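Long-range contacts in electron transfer flavoprotein, beta subunit (Thermotoga maritima, PDB 7KOE), which probably transfers electrons through a bound FAD as the beta subunit of an electron transfer flavoprotein complex: residues 14-18 against 52-56; 66-70 against 119-123; 85-90 against 209-213; 109-113 against 146-151. All blocks are in the same frame, centred on the assembly; numbering follows the deposited sequence.

How the contacts relate
All four contacts lie round one central mixed sheet, with its neighbouring parallel strands 13-22, 66-72 and 91-95. Contact 1 comes first along the chain and sets helix 47-63 against strand 13-22. Contact 2, its centre about 11 Å from that of contact 1, uses adjacent strand 66-72 on the other face, where the end of helix 105-119 covers it. Contact 3 pins the turn before strand 91-95 to helix 207-214. Contact 4 joins helices 105-119 and 143-150 and falls within the chain between the two segments of contact 3, with centres about 26 Å apart. Contacts 1 and 4 both touch FAD, so sheet and helix packing meet at the cofactor.

Contact 1: 14-18 against 52-56; sequences VVVCI and ALELA. With FAD (flavin-adenine dinucleotide), chain I.
Val16 and Leu53 meet inside a beta-alpha-beta crossover, in which helix 47-63 runs back over the sheet between parallel strands 13-22 and 66-72. The strand and helix segments are nearly antiparallel, at 165°, with their axes 9.1 Å apart at closest approach. Val16 is the centre of the interface because its two methyls reach different helix residues. Its chi1 of -171° sets CG1 trans to the backbone N, and from there Val16 CG1 touches Leu53 CD2 at 3.8 Å and Ala52 CB at 3.9 Å. The other branch, Val16 CG2, meets Ala56 CB at 3.7 Å, one helical turn beyond Ala52. Leu53 is shared: its CD2 also lies 3.8 Å from Ile18 CG2, the two side chains crossing at about a right angle. Val14 CG1 extends the row more distantly toward Ala56 CB. The small alanines let the helix backbone come close to the strand, while the longer Leu53 reaches Val16 and Ile18 toward the strand's end. Val15 and Cys17 point the other way, toward helix 105-119. The strand's end also forms part of the cofactor pocket: Cys17 is an FAD-binding residue, and its CB lies 3.4 Å from FAD N3A of the adenine. Beside it, Ile18 O approaches FAD C2A, while Thr71 OG1 hydrogen-bonds that carbonyl oxygen. Between strand and helix the contact is entirely apolar and buried, which implies that shape and exclusion of water, rather than directed bonds, hold the helix against the strand that leads to FAD.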
# COMPACT_ATOMS: atom_id res chain seq x y z
N VAL A 14 -45.92 -24.50 -23.66
CA VAL A 14 -45.19 -23.25 -23.79
C VAL A 14 -43.88 -23.39 -23.04
O VAL A 14 -43.83 -23.99 -21.97
CB VAL A 14 -46.03 -22.07 -23.25
CG1 VAL A 14 -45.39 -20.75 -23.60
CG2 VAL A 14 -47.43 -22.14 -23.79
N VAL A 15 -42.81 -22.86 -23.62
CA VAL A 15 -41.51 -22.79 -22.97
C VAL A 15 -41.04 -21.35 -23.05
O VAL A 15 -40.99 -20.77 -24.13
CB VAL A 15 -40.49 -23.74 -23.63
CG1 VAL A 15 -39.08 -23.35 -23.26
CG2 VAL A 15 -40.75 -25.15 -23.19
N VAL A 16 -40.73 -20.76 -21.90
CA VAL A 16 -40.32 -19.36 -21.84
C VAL A 16 -38.85 -19.32 -21.49
O VAL A 16 -38.47 -19.59 -20.35
CB VAL A 16 -41.15 -18.57 -20.82
CG1 VAL A 16 -40.86 -17.10 -20.96
CG2 VAL A 16 -42.60 -18.84 -21.04
N CYS A 17 -38.01 -18.99 -22.46
CA CYS A 17 -36.59 -18.81 -22.18
C CYS A 17 -36.39 -17.43 -21.58
O CYS A 17 -36.58 -16.42 -22.27
CB CYS A 17 -35.77 -18.98 -23.46
SG CYS A 17 -36.24 -20.41 -24.45
N ILE A 18 -36.04 -17.37 -20.30
CA ILE A 18 -35.76 -16.11 -19.62
C ILE A 18 -34.28 -16.06 -19.27
O ILE A 18 -33.60 -17.08 -19.18
CB ILE A 18 -36.63 -15.90 -18.37
CG1 ILE A 18 -36.18 -16.81 -17.23
CG2 ILE A 18 -38.08 -16.14 -18.67
CD1 ILE A 18 -36.77 -16.45 -15.90
N ALA A 52 -42.97 -11.70 -21.41
CA ALA A 52 -43.12 -13.05 -21.94
C ALA A 52 -43.69 -13.99 -20.90
O ALA A 52 -44.47 -14.89 -21.23
CB ALA A 52 -41.78 -13.56 -22.45
N LEU A 53 -43.31 -13.81 -19.63
CA LEU A 53 -43.85 -14.65 -18.57
C LEU A 53 -45.29 -14.30 -18.26
O LEU A 53 -46.07 -15.18 -17.89
CB LEU A 53 -43.00 -14.51 -17.31
CG LEU A 53 -41.59 -15.06 -17.36
CD1 LEU A 53 -40.77 -14.52 -16.22
CD2 LEU A 53 -41.63 -16.55 -17.32
N GLU A 54 -45.66 -13.03 -18.38
CA GLU A 54 -47.04 -12.63 -18.12
C GLU A 54 -47.96 -13.11 -19.23
O GLU A 54 -49.10 -13.51 -18.97
CB GLU A 54 -47.11 -11.11 -17.93
CG GLU A 54 -48.46 -10.46 -18.15
CD GLU A 54 -49.52 -10.90 -17.15
OE1 GLU A 54 -49.16 -11.27 -16.01
OE2 GLU A 54 -50.71 -10.86 -17.50
N LEU A 55 -47.47 -13.10 -20.48
CA LEU A 55 -48.23 -13.68 -21.58
C LEU A 55 -48.39 -15.18 -21.41
O LEU A 55 -49.45 -15.74 -21.72
CB LEU A 55 -47.54 -13.37 -22.91
CG LEU A 55 -48.13 -14.02 -24.16
CD1 LEU A 55 -49.49 -13.43 -24.48
CD2 LEU A 55 -47.19 -13.86 -25.33
N ALA A 56 -47.36 -15.84 -20.89
CA ALA A 56 -47.43 -17.28 -20.66
C ALA A 56 -48.40 -17.61 -19.53
O ALA A 56 -49.07 -18.65 -19.57
CB ALA A 56 -46.05 -17.81 -20.34
PA FAD I . -30.69 -11.89 -26.22
O1A FAD I . -30.93 -10.55 -26.82
O2A FAD I . -30.35 -13.03 -27.11
O5B FAD I . -31.95 -12.30 -25.32
C5B FAD I . -33.20 -12.56 -25.99
C4B FAD I . -34.02 -13.52 -25.17
O4B FAD I . -33.46 -14.85 -25.27
C3B FAD I . -34.07 -13.25 -23.66
O3B FAD I . -35.05 -12.28 -23.33
C2B FAD I . -34.46 -14.64 -23.15
O2B FAD I . -35.83 -14.91 -23.31
C1B FAD I . -33.61 -15.53 -24.05
N9A FAD I . -32.29 -15.78 -23.50
C8A FAD I . -31.18 -15.00 -23.60
N7A FAD I . -30.14 -15.51 -22.97
C5A FAD I . -30.62 -16.69 -22.42
C6A FAD I . -30.01 -17.68 -21.63
N6A FAD I . -28.74 -17.64 -21.24
N1A FAD I . -30.78 -18.72 -21.24
C2A FAD I . -32.06 -18.76 -21.63
N3A FAD I . -32.73 -17.88 -22.38
C4A FAD I . -31.94 -16.86 -22.74
N1 FAD I . -23.07 -12.80 -27.79
C2 FAD I . -23.23 -12.76 -29.13
O2 FAD I . -23.69 -13.72 -29.74
N3 FAD I . -22.89 -11.67 -29.86
C4 FAD I . -22.37 -10.54 -29.28
O4 FAD I . -22.08 -9.58 -29.97
C4X FAD I . -22.18 -10.54 -27.89
N5 FAD I . -21.69 -9.48 -27.32
C5X FAD I . -21.51 -9.51 -25.96
C6 FAD I . -20.97 -8.37 -25.34
C7 FAD I . -20.77 -8.33 -23.98
C7M FAD I . -20.19 -7.10 -23.34
C8 FAD I . -21.12 -9.45 -23.19
C8M FAD I . -20.91 -9.43 -21.70
C9 FAD I . -21.65 -10.57 -23.79
C9A FAD I . -21.86 -10.63 -25.18
N10 FAD I . -22.39 -11.74 -25.82
C10 FAD I . -22.57 -11.74 -27.19
C1' FAD I . -22.76 -12.93 -25.03
C2' FAD I . -24.24 -13.27 -25.17
O2' FAD I . -25.01 -12.37 -24.39
C3' FAD I . -24.52 -14.69 -24.71
O3' FAD I . -24.12 -15.60 -25.73
C4' FAD I . -25.99 -14.94 -24.35
O4' FAD I . -26.29 -16.33 -24.43
C5' FAD I . -26.94 -14.18 -25.26
O5' FAD I . -27.56 -13.10 -24.51
P FAD I . -27.95 -11.75 -25.27
O1P FAD I . -27.36 -10.59 -24.55
O2P FAD I . -27.60 -11.93 -26.71
O3P FAD I . -29.54 -11.74 -25.12

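Contact 2: 66-70 against 119-123; sequences TVYVI and IEERI
Tyr68 carries the contact, reaching from its strand to three residues of 119-123. Apolar packing comes first: Ile119 CG2 lies obliquely beside the ring, 3.6 Å from Tyr68 CD2, and Ile119 CD1 reaches on to Ile70 CD1 at 4.0 Å. A CH-pi contact covers one ring face, where Ile123 CD1 stands 4.3 Å from the Tyr68 centroid and 26° off the ring normal. Ile123 CG2 sits near Tyr68 CE1, so both branches of the isoleucine lie against the ring. With chi1 48° its CG1 is tucked between the backbone N and the carbonyl carbon, which turns CD1 over the ring and toward Thr66 OG1, itself hydrogen-bonded to Asn13. These residues close one face of the parallel core of the mixed, Rossmann-like sheet: Ile119 ends helix 105-119, which crosses from strand 91-95 to strand 128-132 on the side away from helix 47-63. The polar contact lies on the more exposed side, at Arg122. Its NH2 donates to Tyr68 OH at 3.2 Å, with the hydroxyl in the guanidinium plane, and Arg122 NE adds a weak bond to Tyr68 OH at 3.3 Å. Ring and guanidinium planes stand 67° apart. An alanine in place of Tyr68 lacks hydroxyl and ring, which would probably leave Arg122 NH2 and NE without this acceptor and open a gap between Ile119 and Ile123. Within 119-123, Ile119 O accepts from Arg122 N and Ile123 N, fixing the turn that presents both side chains.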
# COMPACT_ATOMS: atom_id res chain seq x y z
N THR A 66 -49.35 -26.01 -20.42
CA THR A 66 -48.33 -26.34 -19.44
C THR A 66 -47.06 -25.56 -19.72
O THR A 66 -46.28 -25.93 -20.60
CB THR A 66 -48.03 -27.84 -19.45
OG1 THR A 66 -47.08 -28.12 -20.48
CG2 THR A 66 -49.29 -28.63 -19.72
N VAL A 67 -46.84 -24.48 -18.99
CA VAL A 67 -45.73 -23.58 -19.28
C VAL A 67 -44.50 -24.00 -18.48
O VAL A 67 -44.57 -24.15 -17.26
CB VAL A 67 -46.09 -22.12 -18.97
CG1 VAL A 67 -45.02 -21.23 -19.50
CG2 VAL A 67 -47.42 -21.77 -19.59
N TYR A 68 -43.39 -24.19 -19.17
CA TYR A 68 -42.08 -24.36 -18.56
C TYR A 68 -41.30 -23.08 -18.75
O TYR A 68 -41.60 -22.29 -19.64
CB TYR A 68 -41.31 -25.53 -19.18
CG TYR A 68 -41.61 -26.88 -18.58
CD1 TYR A 68 -42.91 -27.31 -18.41
CD2 TYR A 68 -40.58 -27.72 -18.20
CE1 TYR A 68 -43.18 -28.55 -17.86
CE2 TYR A 68 -40.83 -28.96 -17.66
CZ TYR A 68 -42.14 -29.37 -17.49
OH TYR A 68 -42.40 -30.60 -16.95
N VAL A 69 -40.29 -22.87 -17.91
CA VAL A 69 -39.38 -21.73 -18.05
C VAL A 69 -37.96 -22.26 -17.90
O VAL A 69 -37.68 -23.07 -17.02
CB VAL A 69 -39.73 -20.60 -17.05
CG1 VAL A 69 -39.85 -21.10 -15.64
CG2 VAL A 69 -38.71 -19.50 -17.09
N ILE A 70 -37.08 -21.85 -18.81
CA ILE A 70 -35.75 -22.41 -18.90
C ILE A 70 -34.73 -21.28 -18.90
O ILE A 70 -34.97 -20.20 -19.46
CB ILE A 70 -35.62 -23.32 -20.15
CG1 ILE A 70 -34.26 -24.01 -20.22
CG2 ILE A 70 -35.91 -22.56 -21.43
CD1 ILE A 70 -34.15 -24.98 -21.35
N ILE A 119 -36.97 -31.02 -22.46
CA ILE A 119 -38.32 -30.69 -22.02
C ILE A 119 -39.34 -31.38 -22.92
O ILE A 119 -40.38 -31.84 -22.44
CB ILE A 119 -38.50 -29.16 -22.00
CG1 ILE A 119 -37.53 -28.52 -21.01
CG2 ILE A 119 -39.91 -28.77 -21.62
CD1 ILE A 119 -37.59 -27.01 -20.98
N GLU A 120 -39.04 -31.50 -24.21
CA GLU A 120 -39.90 -32.22 -25.15
C GLU A 120 -40.00 -33.70 -24.84
O GLU A 120 -40.99 -34.34 -25.23
CB GLU A 120 -39.40 -32.03 -26.58
CG GLU A 120 -39.66 -30.65 -27.15
CD GLU A 120 -39.60 -30.61 -28.66
OE1 GLU A 120 -40.34 -31.39 -29.30
OE2 GLU A 120 -38.82 -29.81 -29.21
N GLU A 121 -39.01 -34.27 -24.15
CA GLU A 121 -39.09 -35.65 -23.70
C GLU A 121 -39.95 -35.83 -22.46
O GLU A 121 -40.15 -36.96 -22.02
CB GLU A 121 -37.68 -36.19 -23.43
CG GLU A 121 -36.76 -36.11 -24.63
CD GLU A 121 -35.29 -36.20 -24.25
OE1 GLU A 121 -35.00 -36.58 -23.09
OE2 GLU A 121 -34.43 -35.89 -25.10
N ARG A 122 -40.47 -34.74 -21.89
CA ARG A 122 -41.30 -34.79 -20.69
C ARG A 122 -42.76 -34.49 -20.96
O ARG A 122 -43.64 -35.22 -20.49
CB ARG A 122 -40.76 -33.81 -19.64
CG ARG A 122 -39.37 -34.13 -19.14
CD ARG A 122 -38.80 -32.98 -18.35
NE ARG A 122 -39.71 -32.54 -17.30
CZ ARG A 122 -39.49 -32.72 -16.00
NH1 ARG A 122 -38.38 -33.32 -15.59
NH2 ARG A 122 -40.37 -32.29 -15.11
N ILE A 123 -43.06 -33.43 -21.71
CA ILE A 123 -44.43 -32.98 -21.88
C ILE A 123 -44.95 -33.18 -23.30
O ILE A 123 -46.16 -33.33 -23.48
CB ILE A 123 -44.58 -31.51 -21.44
CG1 ILE A 123 -43.47 -30.65 -22.05
CG2 ILE A 123 -44.56 -31.41 -19.93
CD1 ILE A 123 -43.63 -29.18 -21.77

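Contact 3: 85-90 against 209-213; sequences IAFGLD and NLIRA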
# COMPACT_ATOMS: atom_id res chain seq x y z
N ILE A 85 -41.75 -18.67 -11.49
CA ILE A 85 -42.82 -19.52 -10.97
C ILE A 85 -43.84 -18.69 -10.20
O ILE A 85 -45.00 -19.10 -10.06
CB ILE A 85 -42.19 -20.65 -10.13
CG1 ILE A 85 -41.12 -21.37 -10.95
CG2 ILE A 85 -43.19 -21.70 -9.71
CD1 ILE A 85 -41.66 -22.00 -12.21
N ALA A 86 -43.45 -17.49 -9.75
CA ALA A 86 -44.39 -16.58 -9.10
C ALA A 86 -45.48 -16.09 -10.04
O ALA A 86 -46.54 -15.66 -9.57
CB ALA A 86 -43.64 -15.39 -8.52
N PHE A 87 -45.26 -16.15 -11.35
CA PHE A 87 -46.29 -15.82 -12.33
C PHE A 87 -47.39 -16.87 -12.41
O PHE A 87 -48.43 -16.60 -13.01
CB PHE A 87 -45.67 -15.64 -13.70
CG PHE A 87 -45.02 -14.31 -13.90
CD1 PHE A 87 -45.75 -13.25 -14.39
CD2 PHE A 87 -43.69 -14.13 -13.62
CE1 PHE A 87 -45.16 -12.02 -14.58
CE2 PHE A 87 -43.09 -12.90 -13.80
CZ PHE A 87 -43.83 -11.85 -14.29
N GLY A 88 -47.19 -18.05 -11.84
CA GLY A 88 -48.14 -19.12 -11.90
C GLY A 88 -47.74 -20.26 -12.80
O GLY A 88 -48.60 -21.08 -13.13
N LEU A 89 -46.48 -20.34 -13.18
CA LEU A 89 -46.02 -21.30 -14.17
C LEU A 89 -45.87 -22.68 -13.54
O LEU A 89 -45.82 -22.83 -12.32
CB LEU A 89 -44.69 -20.84 -14.76
CG LEU A 89 -44.72 -19.98 -16.03
CD1 LEU A 89 -45.46 -18.67 -15.87
CD2 LEU A 89 -43.31 -19.72 -16.45
N ASP A 90 -45.79 -23.70 -14.40
CA ASP A 90 -45.70 -25.06 -13.88
C ASP A 90 -44.30 -25.40 -13.40
O ASP A 90 -44.09 -25.66 -12.21
CB ASP A 90 -46.15 -26.07 -14.95
CG ASP A 90 -47.65 -26.22 -15.01
OD1 ASP A 90 -48.30 -26.05 -13.95
OD2 ASP A 90 -48.18 -26.51 -16.09
N ASN A 209 -48.97 -18.30 -5.38
CA ASN A 209 -47.94 -18.56 -6.37
C ASN A 209 -46.57 -18.08 -5.92
O ASN A 209 -45.57 -18.72 -6.26
CB ASN A 209 -48.31 -17.90 -7.70
CG ASN A 209 -49.32 -18.69 -8.47
OD1 ASN A 209 -49.20 -19.91 -8.62
ND2 ASN A 209 -50.34 -18.01 -8.98
N LEU A 210 -46.51 -16.98 -5.17
CA LEU A 210 -45.22 -16.49 -4.69
C LEU A 210 -44.67 -17.37 -3.58
O LEU A 210 -43.46 -17.60 -3.52
CB LEU A 210 -45.37 -15.05 -4.21
CG LEU A 210 -44.13 -14.39 -3.60
CD1 LEU A 210 -43.25 -13.82 -4.69
CD2 LEU A 210 -44.52 -13.33 -2.63
N ILE A 211 -45.54 -17.87 -2.70
CA ILE A 211 -45.10 -18.80 -1.66
C ILE A 211 -44.65 -20.11 -2.29
O ILE A 211 -43.62 -20.67 -1.90
CB ILE A 211 -46.23 -19.00 -0.64
CG1 ILE A 211 -46.25 -17.82 0.33
CG2 ILE A 211 -46.12 -20.31 0.11
CD1 ILE A 211 -47.51 -17.69 1.09
N ARG A 212 -45.37 -20.58 -3.31
CA ARG A 212 -44.93 -21.74 -4.08
C ARG A 212 -43.63 -21.46 -4.83
O ARG A 212 -42.82 -22.37 -5.02
CB ARG A 212 -46.02 -22.16 -5.06
CG ARG A 212 -45.74 -23.47 -5.77
CD ARG A 212 -46.68 -23.72 -6.92
NE ARG A 212 -46.03 -24.57 -7.91
CZ ARG A 212 -45.84 -24.23 -9.18
NH1 ARG A 212 -46.29 -23.06 -9.62
NH2 ARG A 212 -45.23 -25.06 -10.01
N ALA A 213 -43.41 -20.21 -5.23
CA ALA A 213 -42.17 -19.84 -5.90
C ALA A 213 -40.98 -19.88 -4.95
O ALA A 213 -39.85 -20.11 -5.39
CB ALA A 213 -42.30 -18.45 -6.51
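Ala86 and Ala213 bring the two backbones together at the close-packed side of this contact. Their CB atoms are 3.9 Å apart, and Ala86 CA lies 4.5 Å from Leu210 CA; the small side chains of Ala86 and Ala213 suit so close an approach. Ala213 CB also packs against Ile85, whose CB is 4.2 Å away. Leu210 CD1 also touches Ala86 CB, at 4.2 Å. The segment 85-88 forms a type I beta turn, closed by Gly88 N bonding to Ile85 O at 3.0 Å. Gly88 has positive phi, 108°, where a side chain would collide with the preceding carbonyl oxygen, and its bare CA faces Asn209 OD1 at 3.5 Å. The amide nitrogen of Asn209 turns to Asp206. The looser, partly exposed side belongs to Arg212. With CG trans to the backbone N (chi1 -172°) and the chain extended to NE, its guanidinium reaches the backbone beyond the turn. Arg212 NH1 donates to Leu89 O at 2.8 Å in a nearly straight bond, the oxygen lying in the guanidinium plane. NH2 adds only weak bonds to Leu89 O and Asp90 O. Ile85 CG2 covers one guanidinium face, 3.4 Å from Arg212 NH1. The Asp90 carboxylate stays apart from the arginine. Around the contact, Ile85 and Leu89 pack on Val69 of strand 66-72, Phe87 and Leu89 on Leu53 of helix 47-63, and Leu210 and Ile211 against another protein chain; helix 207-214 thus clamps the turn leading from helix 78-85 into strand 91-95.

Contact 4: 109-113 against 146-151; sequences TYTLY and GLATRF. With FAD (flavin-adenine dinucleotide), chain I.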
# COMPACT_ATOMS: atom_id res chain seq x y z
N THR A 109 -27.96 -20.80 -27.87
CA THR A 109 -29.05 -21.42 -28.61
C THR A 109 -28.84 -22.92 -28.77
O THR A 109 -29.81 -23.68 -28.74
CB THR A 109 -29.20 -20.76 -29.97
OG1 THR A 109 -29.09 -19.34 -29.82
CG2 THR A 109 -30.53 -21.07 -30.54
N TYR A 110 -27.59 -23.36 -28.91
CA TYR A 110 -27.31 -24.79 -28.97
C TYR A 110 -27.60 -25.46 -27.64
O TYR A 110 -28.10 -26.59 -27.60
CB TYR A 110 -25.87 -25.04 -29.39
CG TYR A 110 -25.53 -26.50 -29.52
CD1 TYR A 110 -26.11 -27.28 -30.51
CD2 TYR A 110 -24.64 -27.10 -28.65
CE1 TYR A 110 -25.81 -28.61 -30.64
CE2 TYR A 110 -24.34 -28.44 -28.76
CZ TYR A 110 -24.92 -29.19 -29.76
OH TYR A 110 -24.61 -30.52 -29.88
N THR A 111 -27.31 -24.77 -26.54
CA THR A 111 -27.67 -25.28 -25.22
C THR A 111 -29.18 -25.21 -25.01
O THR A 111 -29.78 -26.14 -24.46
CB THR A 111 -26.95 -24.49 -24.14
OG1 THR A 111 -25.57 -24.35 -24.49
CG2 THR A 111 -27.05 -25.21 -22.82
N LEU A 112 -29.80 -24.12 -25.45
CA LEU A 112 -31.24 -23.97 -25.27
C LEU A 112 -32.03 -24.88 -26.18
O LEU A 112 -33.13 -25.31 -25.82
CB LEU A 112 -31.66 -22.52 -25.50
CG LEU A 112 -31.35 -21.52 -24.40
CD1 LEU A 112 -31.81 -20.16 -24.83
CD2 LEU A 112 -32.02 -21.92 -23.11
N TYR A 113 -31.51 -25.19 -27.38
CA TYR A 113 -32.18 -26.16 -28.24
C TYR A 113 -32.17 -27.54 -27.61
O TYR A 113 -33.19 -28.23 -27.59
CB TYR A 113 -31.55 -26.20 -29.63
CG TYR A 113 -32.01 -27.37 -30.47
CD1 TYR A 113 -33.33 -27.49 -30.86
CD2 TYR A 113 -31.12 -28.35 -30.88
CE1 TYR A 113 -33.76 -28.55 -31.62
CE2 TYR A 113 -31.53 -29.42 -31.64
CZ TYR A 113 -32.86 -29.51 -32.01
OH TYR A 113 -33.28 -30.57 -32.78
N GLY A 146 -32.48 -17.05 -33.25
CA GLY A 146 -31.69 -18.27 -33.39
C GLY A 146 -32.44 -19.52 -32.97
O GLY A 146 -32.22 -20.59 -33.53
N LEU A 147 -33.33 -19.40 -31.99
CA LEU A 147 -34.07 -20.56 -31.50
C LEU A 147 -35.15 -21.01 -32.47
O LEU A 147 -35.54 -22.17 -32.44
CB LEU A 147 -34.71 -20.25 -30.15
CG LEU A 147 -33.91 -20.68 -28.92
CD1 LEU A 147 -34.49 -20.03 -27.70
CD2 LEU A 147 -33.94 -22.19 -28.80
N ALA A 148 -35.65 -20.11 -33.32
CA ALA A 148 -36.65 -20.50 -34.30
C ALA A 148 -36.06 -21.27 -35.46
O ALA A 148 -36.80 -21.92 -36.20
CB ALA A 148 -37.37 -19.27 -34.82
N THR A 149 -34.74 -21.22 -35.62
CA THR A 149 -34.05 -21.86 -36.72
C THR A 149 -33.61 -23.28 -36.37
O THR A 149 -33.65 -24.17 -37.23
CB THR A 149 -32.86 -20.99 -37.12
OG1 THR A 149 -33.33 -19.68 -37.48
CG2 THR A 149 -32.11 -21.56 -38.29
N ARG A 150 -33.23 -23.50 -35.11
CA ARG A 150 -32.88 -24.85 -34.65
C ARG A 150 -34.09 -25.77 -34.71
O ARG A 150 -33.99 -26.90 -35.21
CB ARG A 150 -32.36 -24.79 -33.21
CG ARG A 150 -31.29 -23.77 -32.97
CD ARG A 150 -30.01 -24.18 -33.63
NE ARG A 150 -28.86 -23.46 -33.10
CZ ARG A 150 -27.76 -24.05 -32.67
NH1 ARG A 150 -27.66 -25.37 -32.72
NH2 ARG A 150 -26.75 -23.33 -32.21
N PHE A 151 -35.23 -25.32 -34.21
CA PHE A 151 -36.44 -26.11 -34.27
C PHE A 151 -37.09 -26.07 -35.64
O PHE A 151 -37.90 -26.95 -35.95
CB PHE A 151 -37.44 -25.63 -33.23
CG PHE A 151 -37.01 -25.88 -31.82
CD1 PHE A 151 -37.21 -27.12 -31.24
CD2 PHE A 151 -36.40 -24.89 -31.09
CE1 PHE A 151 -36.81 -27.36 -29.95
CE2 PHE A 151 -36.00 -25.12 -29.80
CZ PHE A 151 -36.20 -26.35 -29.23
PA FAD I . -30.69 -11.89 -26.22
O1A FAD I . -30.93 -10.55 -26.82
O2A FAD I . -30.35 -13.03 -27.11
O5B FAD I . -31.95 -12.30 -25.32
C5B FAD I . -33.20 -12.56 -25.99
C4B FAD I . -34.02 -13.52 -25.17
O4B FAD I . -33.46 -14.85 -25.27
C3B FAD I . -34.07 -13.25 -23.66
O3B FAD I . -35.05 -12.28 -23.33
C2B FAD I . -34.46 -14.64 -23.15
O2B FAD I . -35.83 -14.91 -23.31
C1B FAD I . -33.61 -15.53 -24.05
N9A FAD I . -32.29 -15.78 -23.50
C8A FAD I . -31.18 -15.00 -23.60
N7A FAD I . -30.14 -15.51 -22.97
C5A FAD I . -30.62 -16.69 -22.42
C6A FAD I . -30.01 -17.68 -21.63
N6A FAD I . -28.74 -17.64 -21.24
N1A FAD I . -30.78 -18.72 -21.24
C2A FAD I . -32.06 -18.76 -21.63
N3A FAD I . -32.73 -17.88 -22.38
C4A FAD I . -31.94 -16.86 -22.74
N1 FAD I . -23.07 -12.80 -27.79
C2 FAD I . -23.23 -12.76 -29.13
O2 FAD I . -23.69 -13.72 -29.74
N3 FAD I . -22.89 -11.67 -29.86
C4 FAD I . -22.37 -10.54 -29.28
O4 FAD I . -22.08 -9.58 -29.97
C4X FAD I . -22.18 -10.54 -27.89
N5 FAD I . -21.69 -9.48 -27.32
C5X FAD I . -21.51 -9.51 -25.96
C6 FAD I . -20.97 -8.37 -25.34
C7 FAD I . -20.77 -8.33 -23.98
C7M FAD I . -20.19 -7.10 -23.34
C8 FAD I . -21.12 -9.45 -23.19
C8M FAD I . -20.91 -9.43 -21.70
C9 FAD I . -21.65 -10.57 -23.79
C9A FAD I . -21.86 -10.63 -25.18
N10 FAD I . -22.39 -11.74 -25.82
C10 FAD I . -22.57 -11.74 -27.19
C1' FAD I . -22.76 -12.93 -25.03
C2' FAD I . -24.24 -13.27 -25.17
O2' FAD I . -25.01 -12.37 -24.39
C3' FAD I . -24.52 -14.69 -24.71
O3' FAD I . -24.12 -15.60 -25.73
C4' FAD I . -25.99 -14.94 -24.35
O4' FAD I . -26.29 -16.33 -24.43
C5' FAD I . -26.94 -14.18 -25.26
O5' FAD I . -27.56 -13.10 -24.51
P FAD I . -27.95 -11.75 -25.27
O1P FAD I . -27.36 -10.59 -24.55
O2P FAD I . -27.60 -11.93 -26.71
O3P FAD I . -29.54 -11.74 -25.12
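Tyr113 and Phe151 form an edge-to-face pair: the Tyr113 edge points at the Phe151 face, with CD1 over the ring centre, centroids 4.8 Å apart and planes at 73°. Beside them Arg150 lies across helix 105-119. Its CB packs on Tyr113 CD1 at 3.7 Å and its CG on Thr109 CG2. A bend at chi2 (-70°) folds the chain so that one guanidinium face covers the backbone at Thr109 C and Tyr110 N, while Arg150 NH1 meets the Tyr110 ring at its edge, 3.3 Å from CD1. With an alanine in place of Arg150, the contact would probably lose part of the packing on Thr109 CG2 and uncover the backbone at Tyr110 and the edge of its ring. Thr109 CG2 also lies 3.5 Å from Gly146 C, where the absence of a side chain lets the helices approach. The segments cross at -52° with axes 9.6 Å apart, joining two helices of the FAD-binding domain whose first turns both hold the cofactor, through Thr105 OG1 and Val143 N. Further in, Leu147 CD1 touches Leu112 CD1 at 3.9 Å, and Leu112 passes the contact on to the adenine, its CD1 3.5 Å from FAD N3A. In the outer shell, Thr109 OG1 is hydrogen-bonded to Thr105 O, Tyr110 forms a cation-pi contact with Lys232, and Arg150 packs on Glu117 of the partner electron transfer flavoprotein chain.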